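Local coordinates for hypothetical protein Atu2144 (Agrobacterium tumefaciens, PDB 2ODF), which is of unknown function but probably acts as an N-formylglutamate amidohydrolase or a related amide-hydrolysing enzyme, at residues A[6-12]-A[38-42]. Numbering follows the deposited sequence.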
ATOM      1  N   ARG A   6      -2.397  11.728  14.474  1.00 40.53           N
ATOM      2  CA  ARG A   6      -1.962  10.891  13.307  1.00 39.50           C
ATOM      3  C   ARG A   6      -1.691   9.449  13.762  1.00 38.42           C
ATOM      4  O   ARG A   6      -2.267   8.969  14.757  1.00 39.67           O
ATOM      5  CB  ARG A   6      -0.716  11.502  12.645  1.00 40.43           C
ATOM      6  CG  ARG A   6      -0.549  11.187  11.116  1.00 41.50           C
ATOM      7  CD  ARG A   6       0.911  11.301  10.655  1.00 43.17           C
ATOM      8  NE  ARG A   6       1.800  10.488  11.502  1.00 47.13           N
ATOM      9  CZ  ARG A   6       3.121  10.658  11.627  1.00 47.28           C
ATOM     10  NH1 ARG A   6       3.779  11.614  10.967  1.00 48.17           N
ATOM     11  NH2 ARG A   6       3.792   9.865  12.434  1.00 47.02           N
ATOM     12  N   PHE A   7      -0.818   8.761  13.030  1.00 35.72           N
ATOM     13  CA  PHE A   7      -0.581   7.357  13.245  1.00 33.05           C
ATOM     14  C   PHE A   7       0.291   7.117  14.468  1.00 31.00           C
ATOM     15  O   PHE A   7      -0.017   6.240  15.283  1.00 31.06           O
ATOM     16  CB  PHE A   7       0.059   6.745  11.999  1.00 30.89           C
ATOM     17  CG  PHE A   7      -0.087   5.272  11.942  1.00 28.83           C
ATOM     18  CD1 PHE A   7       0.853   4.453  12.525  1.00 26.45           C
ATOM     19  CD2 PHE A   7      -1.214   4.693  11.374  1.00 26.67           C
ATOM     20  CE1 PHE A   7       0.705   3.074  12.486  1.00 26.98           C
ATOM     21  CE2 PHE A   7      -1.375   3.332  11.359  1.00 23.73           C
ATOM     22  CZ  PHE A   7      -0.412   2.517  11.895  1.00 25.88           C
ATOM     23  N   PHE A   8       1.377   7.885  14.570  1.00 29.66           N
ATOM     24  CA  PHE A   8       2.371   7.753  15.639  1.00 28.66           C
ATOM     25  C   PHE A   8       2.399   8.982  16.541  1.00 28.45           C
ATOM     26  O   PHE A   8       2.260  10.117  16.074  1.00 28.54           O
ATOM     27  CB  PHE A   8       3.806   7.566  15.072  1.00 26.67           C
ATOM     28  CG  PHE A   8       3.975   6.355  14.177  1.00 25.13           C
ATOM     29  CD1 PHE A   8       3.911   5.072  14.706  1.00 24.52           C
ATOM     30  CD2 PHE A   8       4.229   6.497  12.821  1.00 23.68           C
ATOM     31  CE1 PHE A   8       4.064   3.965  13.903  1.00 23.08           C
ATOM     32  CE2 PHE A   8       4.377   5.400  12.017  1.00 23.49           C
ATOM     33  CZ  PHE A   8       4.295   4.125  12.563  1.00 24.12           C
ATOM     34  N   THR A   9       2.633   8.758  17.824  1.00 28.13           N
ATOM     35  CA  THR A   9       2.993   9.854  18.723  1.00 28.90           C
ATOM     36  C   THR A   9       4.420  10.301  18.391  1.00 29.56           C
ATOM     37  O   THR A   9       5.192   9.548  17.779  1.00 28.80           O
ATOM     38  CB  THR A   9       2.922   9.424  20.205  1.00 28.50           C
ATOM     39  OG1 THR A   9       3.895   8.411  20.459  1.00 26.43           O
ATOM     40  CG2 THR A   9       1.520   8.897  20.563  1.00 27.67           C
ATOM     41  N   GLU A  10       4.781  11.514  18.795  1.00 30.34           N
ATOM     42  CA  GLU A  10       6.181  11.964  18.694  1.00 30.77           C
ATOM     43  C   GLU A  10       7.150  10.993  19.359  1.00 29.81           C
ATOM     44  O   GLU A  10       8.115  10.579  18.734  1.00 29.52           O
ATOM     45  CB  GLU A  10       6.379  13.377  19.288  1.00 31.59           C
ATOM     46  CG  GLU A  10       6.424  14.509  18.255  1.00 34.38           C
ATOM     47  CD  GLU A  10       6.913  15.841  18.857  1.00 34.85           C
ATOM     48  OE1 GLU A  10       8.111  15.944  19.239  1.00 40.96           O
ATOM     49  OE2 GLU A  10       6.089  16.777  18.963  1.00 41.03           O
ATOM     50  N   ALA A  11       6.884  10.622  20.615  1.00 29.05           N
ATOM     51  CA  ALA A  11       7.778   9.754  21.371  1.00 28.78           C
ATOM     52  C   ALA A  11       7.959   8.358  20.745  1.00 28.42           C
ATOM     53  O   ALA A  11       8.984   7.714  20.954  1.00 27.47           O
ATOM     54  CB  ALA A  11       7.296   9.610  22.805  1.00 29.30           C
ATOM     55  N   GLU A  12       6.967   7.900  19.993  1.00 27.01           N
ATOM     56  CA  GLU A  12       7.009   6.574  19.383  1.00 26.80           C
ATOM     57  C   GLU A  12       8.023   6.449  18.274  1.00 26.73           C
ATOM     58  O   GLU A  12       8.463   5.329  17.951  1.00 27.35           O
ATOM     59  CB  GLU A  12       5.630   6.218  18.804  1.00 26.75           C
ATOM     60  CG  GLU A  12       4.859   5.447  19.781  1.00 26.60           C
ATOM     61  CD  GLU A  12       3.412   5.243  19.410  1.00 26.08           C
ATOM     62  OE1 GLU A  12       2.866   5.841  18.454  1.00 23.26           O
ATOM     63  OE2 GLU A  12       2.826   4.457  20.161  1.00 27.68           O
ATOM     64  N   ILE A  38       3.080  -1.830  20.020  1.00 19.27           N
ATOM     65  CA  ILE A  38       1.783  -1.461  19.450  1.00 19.30           C
ATOM     66  C   ILE A  38       1.721   0.062  19.528  1.00 19.83           C
ATOM     67  O   ILE A  38       1.882   0.631  20.621  1.00 19.15           O
ATOM     68  CB  ILE A  38       0.580  -2.048  20.251  1.00 20.28           C
ATOM     69  CG1 ILE A  38       0.703  -3.564  20.490  1.00 20.14           C
ATOM     70  CG2 ILE A  38      -0.749  -1.716  19.537  1.00 18.83           C
ATOM     71  CD1 ILE A  38       0.899  -4.404  19.244  1.00 20.04           C
ATOM     72  N   PRO A  39       1.474   0.738  18.386  1.00 19.28           N
ATOM     73  CA  PRO A  39       1.305   2.181  18.443  1.00 19.74           C
ATOM     74  C   PRO A  39       0.201   2.546  19.433  1.00 19.30           C
ATOM     75  O   PRO A  39      -0.770   1.808  19.558  1.00 17.68           O
ATOM     76  CB  PRO A  39       0.892   2.557  17.018  1.00 19.90           C
ATOM     77  CG  PRO A  39       1.385   1.466  16.179  1.00 19.03           C
ATOM     78  CD  PRO A  39       1.321   0.227  17.008  1.00 19.64           C
ATOM     79  N   GLN A  40       0.402   3.650  20.139  1.00 20.85           N
ATOM     80  CA  GLN A  40      -0.482   4.102  21.210  1.00 22.42           C
ATOM     81  C   GLN A  40      -1.928   4.125  20.724  1.00 22.58           C
ATOM     82  O   GLN A  40      -2.821   3.679  21.425  1.00 23.61           O
ATOM     83  CB  GLN A  40      -0.044   5.495  21.701  1.00 22.91           C
ATOM     84  CG  GLN A  40      -0.642   5.878  23.069  1.00 24.25           C
ATOM     85  CD  GLN A  40      -0.537   7.379  23.371  1.00 26.10           C
ATOM     86  OE1 GLN A  40       0.259   7.786  24.222  1.00 35.50           O
ATOM     87  NE2 GLN A  40      -1.343   8.200  22.686  1.00 28.72           N
ATOM     88  N   LYS A  41      -2.161   4.588  19.502  1.00 22.83           N
ATOM     89  CA  LYS A  41      -3.529   4.722  19.014  1.00 23.29           C
ATOM     90  C   LYS A  41      -4.337   3.408  19.091  1.00 21.96           C
ATOM     91  O   LYS A  41      -5.560   3.441  19.188  1.00 21.18           O
ATOM     92  CB  LYS A  41      -3.546   5.320  17.593  1.00 23.93           C
ATOM     93  CG  LYS A  41      -3.043   4.438  16.503  1.00 27.03           C
ATOM     94  CD  LYS A  41      -3.329   5.037  15.075  1.00 27.46           C
ATOM     95  CE  LYS A  41      -4.686   4.610  14.481  1.00 31.66           C
ATOM     96  NZ  LYS A  41      -4.712   4.575  12.942  1.00 32.48           N
ATOM     97  N   TYR A  42      -3.661   2.261  19.068  1.00 20.72           N
ATOM     98  CA  TYR A  42      -4.346   0.970  19.039  1.00 20.56           C
ATOM     99  C   TYR A  42      -4.628   0.383  20.397  1.00 19.92           C
ATOM    100  O   TYR A  42      -5.347  -0.589  20.495  1.00 19.73           O
ATOM    101  CB  TYR A  42      -3.572  -0.045  18.166  1.00 20.16           C
ATOM    102  CG  TYR A  42      -3.578   0.378  16.732  1.00 18.07           C
ATOM    103  CD1 TYR A  42      -4.721   0.244  15.952  1.00 19.22           C
ATOM    104  CD2 TYR A  42      -2.485   0.992  16.184  1.00 20.34           C
ATOM    105  CE1 TYR A  42      -4.748   0.663  14.641  1.00 19.91           C
ATOM    106  CE2 TYR A  42      -2.490   1.430  14.888  1.00 19.28           C
ATOM    107  CZ  TYR A  42      -3.631   1.269  14.110  1.00 20.55           C
ATOM    108  OH  TYR A  42      -3.637   1.742  12.814  1.00 18.69           O
TER
HETATM  109  O   HOH W   1      -0.098   5.964  17.984  1.00 24.95           O
HETATM  110  O   HOH W   2       3.656   2.482  21.613  1.00 26.41           O
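Glu12 supplies the one direct hydrogen bond between 6-12 and 38-42: its OE2 accepts from Gln40 N at 2.6 Å, at the start of the 3-10 turn 40-42. Thr9 N donates to the other carboxylate oxygen, Glu12 OE1, at 3.0 Å, which helps orient the carboxylate toward Pro39 and Gln40, while Glu12 N donates to Thr9 OG1 at 3.1 Å, an ST motif that closes the 9-12 turn. Two waters extend the polar link. Water 1 donates to Phe7 O (2.7 Å) and Glu12 OE1 (3.0 Å) and accepts from Lys41 N (2.9 Å); water 2 joins Glu12 OE2 to Ile38 O. Lys41 NZ donates to Tyr42 OH at 3.0 Å, a hydroxyl also hydrogen-bonded to Glu118. In the fold, a surface pairing near the N-terminus brings the loop before edge strand 16-19 against the loop that leaves strand 27-31 of the mixed β-sheet, beside helix 116-143. Apolar packing centres on buried Phe7, whose CE1 lies 4.1 Å from Pro39 CG and whose ring face receives the edge of Tyr42 in an offset edge-to-face pair (centroids 5.7 Å, planes 62°). Ala125 and Leu126 of helix 116-143 also touch Phe7, and Lys41 CD rests 3.5 Å from Phe7 O.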